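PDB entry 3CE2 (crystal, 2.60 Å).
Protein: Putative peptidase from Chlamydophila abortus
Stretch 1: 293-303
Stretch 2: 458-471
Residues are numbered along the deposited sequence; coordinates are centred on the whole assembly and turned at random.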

# COMPACT_ATOMS: atom_id res chain seq x y z
N SER A 293 7.69 -18.90 -16.29
CA SER A 293 8.78 -18.82 -17.26
C SER A 293 9.38 -17.42 -17.33
O SER A 293 10.54 -17.24 -17.68
CB SER A 293 8.32 -19.28 -18.65
OG SER A 293 7.23 -18.51 -19.13
N LEU A 294 8.59 -16.41 -16.96
CA LEU A 294 9.13 -15.07 -17.01
C LEU A 294 10.18 -14.89 -15.93
O LEU A 294 11.18 -14.23 -16.15
CB LEU A 294 8.02 -14.02 -16.91
CG LEU A 294 7.44 -13.60 -18.27
CD1 LEU A 294 6.74 -12.29 -18.15
CD2 LEU A 294 8.51 -13.47 -19.32
N ILE A 295 9.97 -15.51 -14.78
CA ILE A 295 10.99 -15.54 -13.74
C ILE A 295 12.21 -16.23 -14.33
O ILE A 295 13.31 -15.67 -14.34
CB ILE A 295 10.49 -16.27 -12.45
CG1 ILE A 295 9.43 -15.45 -11.73
CG2 ILE A 295 11.62 -16.53 -11.47
CD1 ILE A 295 8.64 -16.28 -10.75
N THR A 296 12.02 -17.44 -14.86
CA THR A 296 13.13 -18.17 -15.45
C THR A 296 13.93 -17.29 -16.41
O THR A 296 15.14 -17.20 -16.29
CB THR A 296 12.65 -19.39 -16.20
OG1 THR A 296 11.64 -20.06 -15.43
CG2 THR A 296 13.78 -20.31 -16.45
N LYS A 297 13.26 -16.62 -17.34
CA LYS A 297 13.98 -15.77 -18.30
C LYS A 297 14.85 -14.74 -17.61
O LYS A 297 16.06 -14.69 -17.86
CB LYS A 297 13.04 -15.04 -19.26
CG LYS A 297 12.88 -15.67 -20.62
CD LYS A 297 11.70 -15.06 -21.38
CE LYS A 297 11.51 -15.71 -22.76
NZ LYS A 297 10.12 -15.57 -23.26
N TYR A 298 14.23 -13.94 -16.75
CA TYR A 298 14.89 -12.78 -16.14
C TYR A 298 16.08 -13.18 -15.31
O TYR A 298 17.15 -12.62 -15.49
CB TYR A 298 13.94 -11.96 -15.26
CG TYR A 298 14.63 -10.82 -14.54
CD1 TYR A 298 15.46 -9.93 -15.23
CD2 TYR A 298 14.45 -10.61 -13.16
CE1 TYR A 298 16.10 -8.87 -14.58
CE2 TYR A 298 15.09 -9.56 -12.50
CZ TYR A 298 15.91 -8.70 -13.22
OH TYR A 298 16.52 -7.66 -12.58
N PHE A 299 15.89 -14.15 -14.41
CA PHE A 299 16.98 -14.62 -13.57
C PHE A 299 18.18 -15.21 -14.32
O PHE A 299 19.31 -15.03 -13.88
CB PHE A 299 16.48 -15.58 -12.49
CG PHE A 299 15.65 -14.91 -11.42
CD1 PHE A 299 15.59 -13.52 -11.33
CD2 PHE A 299 14.96 -15.68 -10.49
CE1 PHE A 299 14.83 -12.89 -10.34
CE2 PHE A 299 14.19 -15.07 -9.49
CZ PHE A 299 14.12 -13.66 -9.42
N SER A 300 17.98 -15.89 -15.45
CA SER A 300 19.14 -16.42 -16.18
C SER A 300 19.95 -15.28 -16.75
O SER A 300 21.18 -15.36 -16.83
CB SER A 300 18.74 -17.33 -17.32
OG SER A 300 17.41 -17.76 -17.16
N ILE A 301 19.28 -14.23 -17.19
CA ILE A 301 20.03 -13.09 -17.64
C ILE A 301 20.92 -12.65 -16.50
O ILE A 301 22.10 -12.43 -16.68
CB ILE A 301 19.12 -11.93 -18.02
CG1 ILE A 301 18.29 -12.32 -19.24
CG2 ILE A 301 19.94 -10.68 -18.26
CD1 ILE A 301 17.35 -11.23 -19.67
N LYS A 302 20.34 -12.52 -15.30
CA LYS A 302 21.12 -12.14 -14.13
C LYS A 302 22.25 -13.12 -13.89
O LYS A 302 23.38 -12.70 -13.67
CB LYS A 302 20.25 -11.99 -12.88
CG LYS A 302 19.59 -10.63 -12.73
CD LYS A 302 19.35 -10.32 -11.24
CE LYS A 302 19.17 -8.83 -10.96
NZ LYS A 302 18.93 -8.59 -9.52
N GLN A 303 21.97 -14.43 -13.95
CA GLN A 303 23.03 -15.45 -13.81
C GLN A 303 24.17 -15.36 -14.84
O GLN A 303 25.34 -15.38 -14.46
CB GLN A 303 22.47 -16.87 -13.81
CG GLN A 303 23.56 -17.89 -13.66
CD GLN A 303 23.06 -19.34 -13.79
OE1 GLN A 303 21.87 -19.62 -13.94
NE2 GLN A 303 24.00 -20.28 -13.73
N LEU A 458 17.18 -0.79 -16.06
CA LEU A 458 16.39 -1.96 -16.37
C LEU A 458 16.38 -2.91 -15.19
O LEU A 458 15.39 -3.60 -14.93
CB LEU A 458 16.95 -2.67 -17.59
CG LEU A 458 16.50 -2.05 -18.91
CD1 LEU A 458 17.57 -2.24 -19.96
CD2 LEU A 458 15.17 -2.67 -19.35
N THR A 459 17.49 -2.94 -14.48
CA THR A 459 17.64 -3.90 -13.41
C THR A 459 16.76 -3.50 -12.22
O THR A 459 16.10 -4.35 -11.61
CB THR A 459 19.12 -4.07 -13.02
OG1 THR A 459 19.76 -4.84 -14.04
CG2 THR A 459 19.23 -4.81 -11.72
N ARG A 460 16.72 -2.20 -11.93
CA ARG A 460 15.96 -1.70 -10.80
C ARG A 460 14.47 -1.94 -11.05
O ARG A 460 13.71 -2.35 -10.16
CB ARG A 460 16.22 -0.21 -10.60
CG ARG A 460 15.67 0.30 -9.28
CD ARG A 460 16.24 1.65 -8.92
NE ARG A 460 15.97 2.63 -9.96
CZ ARG A 460 16.87 3.10 -10.83
NH1 ARG A 460 16.50 3.98 -11.74
NH2 ARG A 460 18.13 2.68 -10.78
N CYS A 461 14.09 -1.70 -12.29
CA CYS A 461 12.75 -1.86 -12.74
C CYS A 461 12.26 -3.31 -12.74
O CYS A 461 11.13 -3.60 -12.33
CB CYS A 461 12.66 -1.28 -14.15
SG CYS A 461 11.17 -1.72 -14.98
N LEU A 462 13.08 -4.26 -13.17
CA LEU A 462 12.61 -5.64 -13.14
C LEU A 462 12.63 -6.22 -11.73
O LEU A 462 11.71 -6.94 -11.34
CB LEU A 462 13.36 -6.49 -14.16
CG LEU A 462 13.03 -6.05 -15.60
CD1 LEU A 462 14.14 -6.35 -16.59
CD2 LEU A 462 11.69 -6.63 -16.10
N ASP A 463 13.66 -5.88 -10.95
CA ASP A 463 13.71 -6.32 -9.54
C ASP A 463 12.41 -5.92 -8.82
O ASP A 463 11.81 -6.72 -8.08
CB ASP A 463 14.91 -5.70 -8.80
CG ASP A 463 16.28 -6.28 -9.26
OD1 ASP A 463 16.34 -7.36 -9.93
OD2 ASP A 463 17.31 -5.64 -8.92
N THR A 464 11.97 -4.68 -9.06
CA THR A 464 10.75 -4.15 -8.47
C THR A 464 9.53 -4.93 -8.96
O THR A 464 8.72 -5.42 -8.16
CB THR A 464 10.57 -2.69 -8.89
OG1 THR A 464 11.61 -1.91 -8.29
CG2 THR A 464 9.23 -2.16 -8.47
N ILE A 465 9.42 -5.06 -10.27
CA ILE A 465 8.32 -5.82 -10.85
C ILE A 465 8.33 -7.26 -10.32
O ILE A 465 7.30 -7.78 -9.87
CB ILE A 465 8.38 -5.80 -12.38
CG1 ILE A 465 8.27 -4.37 -12.87
CG2 ILE A 465 7.25 -6.57 -12.94
CD1 ILE A 465 8.43 -4.24 -14.37
N PHE A 466 9.49 -7.91 -10.35
CA PHE A 466 9.53 -9.29 -9.88
C PHE A 466 9.29 -9.46 -8.40
O PHE A 466 8.68 -10.43 -8.00
CB PHE A 466 10.76 -10.06 -10.38
CG PHE A 466 10.60 -10.57 -11.77
CD1 PHE A 466 9.91 -11.76 -12.01
CD2 PHE A 466 11.06 -9.83 -12.86
CE1 PHE A 466 9.71 -12.21 -13.30
CE2 PHE A 466 10.86 -10.27 -14.17
CZ PHE A 466 10.19 -11.46 -14.38
N SER A 467 9.72 -8.51 -7.57
CA SER A 467 9.43 -8.64 -6.15
C SER A 467 8.01 -8.18 -5.78
O SER A 467 7.40 -8.75 -4.85
CB SER A 467 10.46 -7.94 -5.28
OG SER A 467 10.23 -6.55 -5.30
N THR A 468 7.47 -7.19 -6.48
CA THR A 468 6.15 -6.77 -6.08
C THR A 468 5.03 -7.53 -6.78
O THR A 468 3.90 -7.57 -6.28
CB THR A 468 5.92 -5.22 -6.03
OG1 THR A 468 4.85 -4.83 -6.89
CG2 THR A 468 7.18 -4.44 -6.34
N LEU A 469 5.32 -8.17 -7.90
CA LEU A 469 4.28 -8.96 -8.55
C LEU A 469 4.39 -10.45 -8.25
O LEU A 469 3.54 -11.02 -7.57
CB LEU A 469 4.24 -8.67 -10.04
CG LEU A 469 3.50 -9.66 -10.95
CD1 LEU A 469 2.24 -10.17 -10.32
CD2 LEU A 469 3.17 -9.01 -12.28
N PHE A 470 5.45 -11.09 -8.74
CA PHE A 470 5.60 -12.55 -8.60
C PHE A 470 5.75 -13.02 -7.16
O PHE A 470 5.02 -13.91 -6.70
CB PHE A 470 6.74 -13.08 -9.48
CG PHE A 470 6.39 -13.09 -10.93
CD1 PHE A 470 5.83 -14.22 -11.51
CD2 PHE A 470 6.54 -11.95 -11.70
CE1 PHE A 470 5.46 -14.23 -12.85
CE2 PHE A 470 6.17 -11.96 -13.04
CZ PHE A 470 5.63 -13.10 -13.61
N ARG A 471 6.70 -12.41 -6.45
CA ARG A 471 6.94 -12.80 -5.08
C ARG A 471 5.70 -12.62 -4.23
O ARG A 471 5.42 -13.45 -3.38
CB ARG A 471 8.14 -12.09 -4.47
CG ARG A 471 8.46 -12.64 -3.09
CD ARG A 471 9.95 -12.79 -2.83
NE ARG A 471 10.55 -11.66 -2.11
CZ ARG A 471 10.75 -11.61 -0.79
NH1 ARG A 471 11.33 -10.54 -0.24
NH2 ARG A 471 10.37 -12.63 -0.01

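The polar anchor of this contact is a single carboxylate oxygen. Asp463 OD1 accepts a hydrogen bond from Tyr298 OH at 2.7 Å and another from Lys302 NZ at 2.9 Å, the latter also a salt bridge. Both donors come from one helix, four residues apart and therefore one turn apart, so a single aspartate on the partner can gather them. The CA-to-CB bond of Asp463 points sideways, yet with chi1 at m its carboxylate comes nearer to the other helix. Lys302 starts toward the partner and keeps chi2, chi3 and chi4 all at t, an extended chain that carries its amine across at this end, where Lys302 CA and its nearest partner, Thr459 CA, are 9.0 Å apart. The length of lysine suits that place, as does its aliphatic part: Lys302 CE passes 4.1 Å from Thr459 CG2, so the chain is packed on its way to the charge. The buried amine is also hydrogen-bonded elsewhere in the structure.

Tyr298 joins this polar end to the apolar packing. It points toward the other helix with chi1 at t and sits as a knob among Thr459, Leu462, Asp463 and Phe466, covered over more area than any other residue of the contact. The hydroxyl, at the ring edge, meets Asp463; one face receives Leu462, whose CB lies 3.8 Å from the centroid of the Tyr298 ring in a CH-pi contact. Phe466 lies beside the tyrosine with its ring plane only 11° from parallel, but the two are slid apart, centroids 5.1 Å from each other, so they barely overlap; their closest atoms, Tyr298 CD2 and Phe466 CD2, are 3.5 Å apart. Tyrosine suits this mixed hole because its ring packs against Leu462 and Phe466 while its hydroxyl donates to Asp463 OD1.

Beyond Tyr298 the contact is apolar in its side chains. Phe466 points toward the first helix where the backbones draw closest, Ile295 CA and Phe466 CA being 7.5 Å apart. Its ring reaches Ile295, with Ile295 CG1 3.6 Å from Phe466 CE1, and Leu294, with Leu294 CB 4.2 Å from Phe466 CZ. Phe470 continues the row: Ile295 CG1 lies over its face, 4.2 Å from the centroid of the Phe470 ring, while Leu294 CB rests 4.2 Å from Phe470 CZ. Ile295 starts sideways, but its end comes nearer, letting one branched aliphatic residue serve both phenylalanines.

The helices run nearly antiparallel, at 156°, with axes 11.6 Å apart at closest approach, a spacing with room for aromatic rings between them. Together they bury 456 Å². Ser293 and Thr296 point away from the partner and make no contact with it. The rule to be read here is a graded one: aliphatic and phenylalanine side chains pack at one end, tyrosine bridges the middle, and a lysine and an aspartate close the other end.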